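Local coordinates for flagellar hook associated protein type 3 FlgL (Legionella pneumophila subsp. pneumophila, PDB 5YTI), which probably forms, as a structural protein of the flagellin family, part of the junction that joins the flagellar hook to the filament, at residues G336-L339 and S340-D344; L118-L121 and L122-N126; N82-N85 and S86-L90; E92-I95 and Q96-N99. All blocks are in the same frame, centred on the assembly; numbering follows the deposited sequence.

The four contacts are local ones, three within helices and one at the end of a helix, in a bundle of helices. Contacts 3 and 4 follow one another on helix 49-96, with centres about 14 Å apart, and contact 4 marks the way out of that helix. Contact 2 lies at the end of the next helix, 104-125. It touches contact 3, about 11 Å away between centres, where Gln120 NE2 reaches Ser86 OG at 3.2 Å, probably a weak hydrogen bond. Contact 1, on helix 316-374, packs against contact 3 from another direction, with Ile338 CD1 3.7 Å from Leu87 CD1. Contact 3 thus lies against both other helices, while contacts 1 and 2 stay about 6 Å apart at their nearest atoms.

Contact 1: G336-L339 and S340-D344; sequences GHIL and SVQSD
Leu339 and Gln342 meet one turn apart, their side chains crossing at about a right angle. Gln342 sends its CG beside the backbone N (chi1 -71°) and then runs extended, which brings OE1 back against the preceding turn, 3.4 Å from Leu339 CA and 3.6 Å from Leu339 CD1. At the other end of the same amide, NE2 makes a weak hydrogen bond to Glu77 of helix 49-96.

All of this belongs to the long helix 316-374, which packs along helix 49-96 in the helical bundle of this flagellin relative, and the backbone ladder runs through it regularly. Gln342 N binds Ile338 O at 2.7 Å. Ser340 is the third main participant. Its OG sits between the backbone N and the carbonyl carbon (chi1 75°), folding back to within 2.8 Å of His337 O. The same hydroxyl is also within bonding distance of Ala291 O of the second subunit, and its single proton has to be shared between these two acceptors. His337 O receives Val341 N as well, from the same face of its plane as Ser340 OG. Leu339 O is held twice too, but from opposite faces, by Ser343 N at 2.7 Å and by Ser343 OG at 3.1 Å.

The hydroxyl of Ser343 is placed differently: Asn223 ND2 of the second subunit can donate to it while it gives to Leu339 O. On another side of the helix, Val341 CG2 lies over one face of the His337 imidazole, 4.2 Å from NE2, which is hydrogen-bonded to Asn181 O.

Contact 2: L118-L121 and L122-N126; sequences LNQL and LDYAN
One face of the Tyr124 ring takes the backbone oxygen of Gln120, which stands 3.4 Å above the ring plane, displaced toward the rim. Leu121 CA comes to the same ring obliquely. This is an i to i+4 pairing on the last turns of helix 104-125, which lies between helices 49-96 and 296-307 in the bundle. Gln120 and Tyr124 project the same way, side by side, with the glutamine amide only 16° from the plane of the ring. The glutamine bends at chi2, and its CG rests alongside the phenol end, 3.3 Å from Tyr124 CZ, while its NE2 makes a weak hydrogen bond to Ser86 OG. Leu121 adds an apolar contact: Leu121 CD2 comes 4.0 Å from Tyr124 CD2. The ring also packs on Asn82 of helix 49-96.

Around the helix, Leu118 and Leu122 form a second apolar pair, touching through their CD1 atoms and backed by Tyr154; Leu118 also touches Val300, and Leu122 touches Phe297. Backbone bonds tie the two turns together. Tyr124 N is hydrogen-bonded to Gln120 O, the same oxygen that sits over the ring. The final regular bond of the helix across the contact runs from Ala125 N to Leu121 O, 2.9 Å.

Contact 3: N82-N85 and S86-L90; sequences NAVN and SLHRL
Val84 and His88 lie side by side and point the same way from helix 49-96, with the valine methyl CG1 over one face of the imidazole. This helix has neighbours in the bundle on several sides, and the two residues form an i to i+4 pair on its flank toward helix 316-374, where Leu335 touches both side chains. CG1 is turned away from the backbone N (chi1 166°), which carries it along the helix toward the following turn. There the methyl rests on the ring face nearest CE1, with Val84 CG1 3.3 Å from His88 CE1 and 3.5 Å from His88 ND1.

Beneath the pair, His88 N binds Val84 O at 2.7 Å. The neighbouring bond, from Leu87 N to Ala83 O, is less well aimed: the nitrogen stands above the carbonyl plane of Ala83, 36° out of it. Leu87 turns its side chain back over that same carbonyl, with CG and CD1 alongside Ala83 O, and the side chain also packs on Ile296 and Ile338.

Ser86 touches Leu121 and Tyr124 of helix 104-125, and its OG takes a weak hydrogen bond from Gln120 NE2. Its backbone N is bound to Asn82 O at 3.1 Å. Arg89 has little to do with the preceding turn beyond CB, since its chain leads away to a salt bridge with Glu113 of helix 104-125. The backbone N of Arg89 is tied only weakly, to Asn85 O at 3.4 Å.

Contact 4: E92-I95 and Q96-N99; sequences EIQI and QAGN
Ala97 N binds Ile93 O at 3.1 Å, with an N-H...O angle of 158°, where helix 49-96 gives out into a type I beta turn from Gln96 to Asn99. The preceding rung of the backbone ladder, Gln96 N to Glu92 O, is weak at 3.3 Å. A bond from Gly98 N to Ile95 O is doubtful, because the position of that nitrogen is less sure.

Among the side chains, Gln94 and Ala97 meet directly. Gln94 is bent at chi2 (40°), which folds its amide toward the methyl of Ala97: Gln94 OE1 is 3.9 Å from Ala97 CB. The same amide gives a hydrogen bond from NE2 to Asn324 OD1, and the ND2 of Asn324 returns to Ala97 O, which also accepts from Arg107. Asn324 of helix 316-374 thus bonds both to Gln94 and to Ala97.

Apolar contact to the bundle comes from Ile93, on Met303 and Leu307 of helix 296-307, with Ala97 packing on Leu307 as well. Ile93 also touches Leu117 of helix 104-125. On another side, Gln96 CG lies 3.3 Å from Glu92 O.

Contact 1: G336-L339 and S340-D344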
loop_
_atom_site.group_PDB
_atom_site.type_symbol
_atom_site.label_atom_id
_atom_site.label_comp_id
_atom_site.label_asym_id
_atom_site.label_seq_id
_atom_site.Cartn_x
_atom_site.Cartn_y
_atom_site.Cartn_z
ATOM N N GLY A 336 8.353 -2.112 -7.100
ATOM C CA GLY A 336 7.151 -2.513 -7.818
ATOM C C GLY A 336 6.144 -1.374 -7.932
ATOM O O GLY A 336 5.525 -1.136 -8.986
ATOM N N HIS A 337 5.979 -0.648 -6.840
ATOM C CA HIS A 337 4.965 0.366 -6.794
ATOM C C HIS A 337 5.233 1.440 -7.819
ATOM O O HIS A 337 4.319 1.974 -8.440
ATOM C CB HIS A 337 4.934 0.978 -5.424
ATOM C CG HIS A 337 4.134 2.221 -5.370
ATOM N ND1 HIS A 337 2.780 2.232 -5.623
ATOM C CD2 HIS A 337 4.494 3.504 -5.125
ATOM C CE1 HIS A 337 2.340 3.476 -5.518
ATOM N NE2 HIS A 337 3.364 4.267 -5.225
ATOM N N ILE A 338 6.492 1.776 -7.992
ATOM C CA ILE A 338 6.861 2.806 -8.948
ATOM C C ILE A 338 6.678 2.319 -10.372
ATOM O O ILE A 338 6.100 3.020 -11.195
ATOM C CB ILE A 338 8.302 3.277 -8.731
ATOM C CG1 ILE A 338 8.336 4.113 -7.472
ATOM C CG2 ILE A 338 8.792 4.130 -9.880
ATOM C CD1 ILE A 338 9.700 4.685 -7.250
ATOM N N LEU A 339 7.153 1.123 -10.671
ATOM C CA LEU A 339 6.828 0.519 -11.948
ATOM C C LEU A 339 5.325 0.603 -12.278
ATOM O O LEU A 339 4.977 0.718 -13.450
ATOM C CB LEU A 339 7.289 -0.941 -11.993
ATOM C CG LEU A 339 6.995 -1.702 -13.290
ATOM C CD1 LEU A 339 7.617 -1.034 -14.518
ATOM C CD2 LEU A 339 7.486 -3.137 -13.167
ATOM N N SER A 340 4.432 0.536 -11.283
ATOM C CA SER A 340 3.002 0.579 -11.595
ATOM C C SER A 340 2.624 1.998 -11.925
ATOM O O SER A 340 1.789 2.234 -12.795
ATOM C CB SER A 340 2.111 0.003 -10.488
ATOM O OG SER A 340 1.979 0.862 -9.365
ATOM N N VAL A 341 3.254 2.956 -11.254
ATOM C CA VAL A 341 3.069 4.351 -11.634
ATOM C C VAL A 341 3.611 4.553 -13.037
ATOM O O VAL A 341 2.988 5.219 -13.816
ATOM C CB VAL A 341 3.722 5.344 -10.657
ATOM C CG1 VAL A 341 3.552 6.763 -11.144
ATOM C CG2 VAL A 341 3.104 5.235 -9.271
ATOM N N GLN A 342 4.742 3.958 -13.375
ATOM C CA GLN A 342 5.252 4.038 -14.757
ATOM C C GLN A 342 4.307 3.395 -15.746
ATOM O O GLN A 342 4.055 3.955 -16.802
ATOM C CB GLN A 342 6.624 3.376 -14.917
ATOM C CG GLN A 342 7.752 4.130 -14.255
ATOM C CD GLN A 342 9.020 3.343 -14.279
ATOM O OE1 GLN A 342 9.065 2.213 -13.804
ATOM N NE2 GLN A 342 10.069 3.936 -14.825
ATOM N N SER A 343 3.798 2.211 -15.426
ATOM C CA SER A 343 2.875 1.549 -16.347
ATOM C C SER A 343 1.660 2.460 -16.554
ATOM O O SER A 343 1.228 2.616 -17.681
ATOM C CB SER A 343 2.474 0.145 -15.864
ATOM O OG SER A 343 3.602 -0.737 -15.843
ATOM N N ASP A 344 1.151 3.084 -15.481
ATOM C CA ASP A 344 -0.002 3.997 -15.569
ATOM C C ASP A 344 0.257 5.159 -16.548
ATOM O O ASP A 344 -0.617 5.580 -17.310
ATOM C CB ASP A 344 -0.363 4.593 -14.195
ATOM C CG ASP A 344 -1.744 5.259 -14.190
ATOM O OD1 ASP A 344 -2.745 4.503 -14.236
ATOM O OD2 ASP A 344 -1.856 6.508 -14.140
#

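Contact 2: L118-L121 and L122-N126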
loop_
_atom_site.group_PDB
_atom_site.type_symbol
_atom_site.label_atom_id
_atom_site.label_comp_id
_atom_site.label_asym_id
_atom_site.label_seq_id
_atom_site.Cartn_x
_atom_site.Cartn_y
_atom_site.Cartn_z
ATOM N N LEU A 118 19.268 8.180 -0.225
ATOM C CA LEU A 118 18.130 8.848 0.399
ATOM C C LEU A 118 18.036 10.300 -0.103
ATOM O O LEU A 118 17.008 10.705 -0.631
ATOM C CB LEU A 118 18.239 8.818 1.925
ATOM C CG LEU A 118 17.241 9.674 2.727
ATOM C CD1 LEU A 118 15.815 9.326 2.366
ATOM C CD2 LEU A 118 17.433 9.496 4.224
ATOM N N ASN A 119 19.104 11.076 0.050
ATOM C CA ASN A 119 19.131 12.484 -0.378
ATOM C C ASN A 119 18.768 12.612 -1.869
ATOM O O ASN A 119 18.034 13.522 -2.268
ATOM C CB ASN A 119 20.514 13.137 -0.118
ATOM C CG ASN A 119 20.913 13.183 1.373
ATOM O OD1 ASN A 119 20.206 12.675 2.264
ATOM N ND2 ASN A 119 22.060 13.812 1.645
ATOM N N GLN A 120 19.280 11.690 -2.685
ATOM C CA GLN A 120 18.949 11.637 -4.114
ATOM C C GLN A 120 17.425 11.542 -4.305
ATOM O O GLN A 120 16.834 12.304 -5.061
ATOM C CB GLN A 120 19.693 10.457 -4.774
ATOM C CG GLN A 120 19.743 10.473 -6.302
ATOM C CD GLN A 120 21.037 9.916 -6.885
ATOM O OE1 GLN A 120 21.858 10.687 -7.382
ATOM N NE2 GLN A 120 21.229 8.582 -6.840
ATOM N N LEU A 121 16.787 10.640 -3.569
ATOM C CA LEU A 121 15.351 10.393 -3.711
ATOM C C LEU A 121 14.521 11.557 -3.226
ATOM O O LEU A 121 13.462 11.832 -3.775
ATOM C CB LEU A 121 14.946 9.118 -2.991
ATOM C CG LEU A 121 15.474 7.824 -3.602
ATOM C CD1 LEU A 121 15.161 6.695 -2.665
ATOM C CD2 LEU A 121 14.839 7.529 -4.939
ATOM N N LEU A 122 15.001 12.261 -2.214
ATOM C CA LEU A 122 14.330 13.509 -1.797
ATOM C C LEU A 122 14.398 14.620 -2.873
ATOM O O LEU A 122 13.512 15.469 -2.945
ATOM C CB LEU A 122 14.911 14.033 -0.468
ATOM C CG LEU A 122 14.667 13.121 0.731
ATOM C CD1 LEU A 122 15.664 13.326 1.856
ATOM C CD2 LEU A 122 13.242 13.302 1.245
ATOM N N ASP A 123 15.473 14.630 -3.666
ATOM C CA ASP A 123 15.650 15.640 -4.697
ATOM C C ASP A 123 14.623 15.296 -5.774
ATOM O O ASP A 123 13.896 16.180 -6.238
ATOM C CB ASP A 123 17.088 15.652 -5.274
ATOM C CG ASP A 123 18.151 16.229 -4.291
ATOM O OD1 ASP A 123 17.774 16.575 -3.155
ATOM O OD2 ASP A 123 19.361 16.340 -4.653
ATOM N N TYR A 124 14.516 14.004 -6.117
ATOM C CA TYR A 124 13.558 13.558 -7.147
ATOM C C TYR A 124 12.127 13.837 -6.713
ATOM O O TYR A 124 11.309 14.325 -7.491
ATOM C CB TYR A 124 13.726 12.070 -7.480
ATOM C CG TYR A 124 15.115 11.642 -7.962
ATOM C CD1 TYR A 124 15.916 12.479 -8.737
ATOM C CD2 TYR A 124 15.598 10.389 -7.672
ATOM C CE1 TYR A 124 17.170 12.090 -9.184
ATOM C CE2 TYR A 124 16.847 9.983 -8.113
ATOM C CZ TYR A 124 17.631 10.836 -8.868
ATOM O OH TYR A 124 18.870 10.407 -9.278
ATOM N N ALA A 125 11.822 13.558 -5.459
ATOM C CA ALA A 125 10.478 13.824 -4.980
ATOM C C ALA A 125 10.183 15.312 -5.009
ATOM O O ALA A 125 9.037 15.723 -5.162
ATOM C CB ALA A 125 10.300 13.289 -3.581
ATOM N N ASN A 126 11.218 16.129 -4.855
ATOM C CA ASN A 126 11.019 17.572 -4.754
ATOM C C ASN A 126 11.403 18.289 -6.055
ATOM O O ASN A 126 11.680 19.505 -6.056
ATOM C CB ASN A 126 11.807 18.140 -3.564
ATOM C CG ASN A 126 11.260 17.687 -2.229
ATOM O OD1 ASN A 126 10.057 17.623 -2.027
ATOM N ND2 ASN A 126 12.144 17.363 -1.313
#

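Contact 3: N82-N85 and S86-L90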
loop_
_atom_site.group_PDB
_atom_site.type_symbol
_atom_site.label_atom_id
_atom_site.label_comp_id
_atom_site.label_asym_id
_atom_site.label_seq_id
_atom_site.Cartn_x
_atom_site.Cartn_y
_atom_site.Cartn_z
ATOM N N ASN A 82 14.884 7.614 -13.123
ATOM C CA ASN A 82 16.026 7.931 -12.223
ATOM C C ASN A 82 15.833 7.304 -10.837
ATOM O O ASN A 82 16.764 6.788 -10.233
ATOM C CB ASN A 82 16.171 9.459 -11.986
ATOM C CG ASN A 82 16.694 10.230 -13.186
ATOM O OD1 ASN A 82 17.420 9.703 -14.027
ATOM N ND2 ASN A 82 16.322 11.511 -13.260
ATOM N N ALA A 83 14.618 7.423 -10.323
ATOM C CA ALA A 83 14.319 6.998 -8.996
ATOM C C ALA A 83 14.335 5.482 -8.904
ATOM O O ALA A 83 14.573 4.917 -7.817
ATOM C CB ALA A 83 12.972 7.536 -8.576
ATOM N N VAL A 84 14.088 4.801 -10.018
ATOM C CA VAL A 84 14.229 3.337 -10.004
ATOM C C VAL A 84 15.721 3.006 -9.899
ATOM O O VAL A 84 16.133 2.232 -9.041
ATOM C CB VAL A 84 13.559 2.653 -11.217
ATOM C CG1 VAL A 84 14.019 1.197 -11.362
ATOM C CG2 VAL A 84 12.043 2.753 -11.088
ATOM N N ASN A 85 16.525 3.634 -10.744
ATOM C CA ASN A 85 17.977 3.529 -10.638
ATOM C C ASN A 85 18.486 3.583 -9.203
ATOM O O ASN A 85 19.287 2.732 -8.785
ATOM C CB ASN A 85 18.636 4.642 -11.436
ATOM C CG ASN A 85 18.636 4.349 -12.909
ATOM O OD1 ASN A 85 18.450 3.193 -13.309
ATOM N ND2 ASN A 85 18.842 5.385 -13.733
ATOM N N SER A 86 18.030 4.586 -8.460
ATOM C CA SER A 86 18.427 4.730 -7.077
ATOM C C SER A 86 17.992 3.516 -6.232
ATOM O O SER A 86 18.728 3.062 -5.352
ATOM C CB SER A 86 17.863 6.032 -6.498
ATOM O OG SER A 86 18.417 7.170 -7.137
ATOM N N LEU A 87 16.806 2.979 -6.494
ATOM C CA LEU A 87 16.310 1.887 -5.692
ATOM C C LEU A 87 16.968 0.625 -6.072
ATOM O O LEU A 87 17.072 -0.259 -5.243
ATOM C CB LEU A 87 14.824 1.728 -5.885
ATOM C CG LEU A 87 14.056 2.836 -5.159
ATOM C CD1 LEU A 87 12.668 3.057 -5.757
ATOM C CD2 LEU A 87 13.977 2.493 -3.673
ATOM N N HIS A 88 17.396 0.508 -7.323
ATOM C CA HIS A 88 18.025 -0.740 -7.790
ATOM C C HIS A 88 19.330 -0.994 -7.055
ATOM O O HIS A 88 19.715 -2.137 -6.779
ATOM C CB HIS A 88 18.272 -0.724 -9.307
ATOM C CG HIS A 88 17.152 -1.326 -10.100
ATOM N ND1 HIS A 88 16.824 -0.905 -11.371
ATOM C CD2 HIS A 88 16.258 -2.297 -9.782
ATOM C CE1 HIS A 88 15.793 -1.603 -11.812
ATOM N NE2 HIS A 88 15.422 -2.445 -10.863
ATOM N N ARG A 89 19.975 0.118 -6.732
ATOM C CA ARG A 89 21.248 0.148 -6.063
ATOM C C ARG A 89 20.970 -0.031 -4.584
ATOM O O ARG A 89 21.625 -0.855 -3.941
ATOM C CB ARG A 89 21.995 1.472 -6.360
ATOM C CG ARG A 89 23.329 1.702 -5.632
ATOM C CD ARG A 89 24.367 0.581 -5.816
ATOM N NE ARG A 89 25.473 0.725 -4.855
ATOM C CZ ARG A 89 26.169 -0.289 -4.323
ATOM N NH1 ARG A 89 25.925 -1.543 -4.663
ATOM N NH2 ARG A 89 27.128 -0.052 -3.440
ATOM N N LEU A 90 19.993 0.690 -4.039
ATOM C CA LEU A 90 19.607 0.440 -2.656
ATOM C C LEU A 90 19.316 -1.050 -2.437
ATOM O O LEU A 90 19.476 -1.574 -1.335
ATOM C CB LEU A 90 18.402 1.295 -2.259
ATOM C CG LEU A 90 18.729 2.779 -2.032
ATOM C CD1 LEU A 90 17.491 3.641 -2.151
ATOM C CD2 LEU A 90 19.411 2.993 -0.687
#

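Contact 4: E92-I95 and Q96-N99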
loop_
_atom_site.group_PDB
_atom_site.type_symbol
_atom_site.label_atom_id
_atom_site.label_comp_id
_atom_site.label_asym_id
_atom_site.label_seq_id
_atom_site.Cartn_x
_atom_site.Cartn_y
_atom_site.Cartn_z
ATOM N N GLU A 92 20.801 -3.617 -4.184
ATOM C CA GLU A 92 22.137 -4.236 -4.187
ATOM C C GLU A 92 22.702 -4.076 -2.783
ATOM O O GLU A 92 23.004 -5.069 -2.114
ATOM C CB GLU A 92 23.083 -3.590 -5.214
ATOM C CG GLU A 92 22.796 -3.886 -6.692
ATOM C CD GLU A 92 23.782 -3.264 -7.684
ATOM O OE1 GLU A 92 23.848 -2.022 -7.905
ATOM O OE2 GLU A 92 24.492 -4.058 -8.305
ATOM N N ILE A 93 22.779 -2.830 -2.317
ATOM C CA ILE A 93 23.187 -2.517 -0.935
ATOM C C ILE A 93 22.468 -3.362 0.130
ATOM O O ILE A 93 23.131 -3.983 0.941
ATOM C CB ILE A 93 23.010 -1.018 -0.582
ATOM C CG1 ILE A 93 24.022 -0.173 -1.336
ATOM C CG2 ILE A 93 23.195 -0.789 0.914
ATOM C CD1 ILE A 93 23.902 1.328 -1.120
ATOM N N GLN A 94 21.134 -3.398 0.132
ATOM C CA GLN A 94 20.431 -4.153 1.179
ATOM C C GLN A 94 20.836 -5.600 1.188
ATOM O O GLN A 94 20.851 -6.205 2.256
ATOM C CB GLN A 94 18.897 -4.066 1.088
ATOM C CG GLN A 94 18.120 -4.698 2.262
ATOM C CD GLN A 94 18.737 -4.449 3.635
ATOM O OE1 GLN A 94 19.221 -3.365 3.946
ATOM N NE2 GLN A 94 18.715 -5.462 4.462
ATOM N N ILE A 95 21.165 -6.160 0.027
ATOM C CA ILE A 95 21.492 -7.575 -0.020
ATOM C C ILE A 95 22.814 -7.896 0.659
ATOM O O ILE A 95 22.892 -8.884 1.366
ATOM C CB ILE A 95 21.496 -8.120 -1.442
ATOM C CG1 ILE A 95 20.167 -8.822 -1.699
ATOM C CG2 ILE A 95 22.636 -9.123 -1.609
ATOM C CD1 ILE A 95 19.917 -9.096 -3.163
ATOM N N GLN A 96 23.829 -7.056 0.451
ATOM C CA GLN A 96 25.113 -7.191 1.148
ATOM C C GLN A 96 24.946 -7.033 2.665
ATOM O O GLN A 96 25.631 -7.721 3.466
ATOM C CB GLN A 96 26.130 -6.138 0.716
ATOM C CG GLN A 96 25.954 -5.522 -0.656
ATOM C CD GLN A 96 26.545 -6.355 -1.758
ATOM O OE1 GLN A 96 25.870 -6.662 -2.745
ATOM N NE2 GLN A 96 27.816 -6.718 -1.607
ATOM N N ALA A 97 24.049 -6.123 3.061
ATOM C CA ALA A 97 23.789 -5.870 4.481
ATOM C C ALA A 97 23.351 -7.150 5.180
ATOM O O ALA A 97 23.410 -7.252 6.411
ATOM C CB ALA A 97 22.739 -4.792 4.650
ATOM N N GLY A 98 22.909 -8.119 4.385
ATOM C CA GLY A 98 22.580 -9.422 4.898
ATOM C C GLY A 98 23.645 -10.450 4.616
ATOM O O GLY A 98 23.434 -11.631 4.875
ATOM N N ASN A 99 24.780 -10.013 4.078
ATOM C CA ASN A 99 25.903 -10.919 3.869
ATOM C C ASN A 99 26.836 -10.845 5.081
ATOM O O ASN A 99 27.282 -9.764 5.488
ATOM C CB ASN A 99 26.651 -10.619 2.553
ATOM C CG ASN A 99 27.749 -11.661 2.224
ATOM O OD1 ASN A 99 28.904 -11.286 1.972
ATOM N ND2 ASN A 99 27.385 -12.961 2.201
#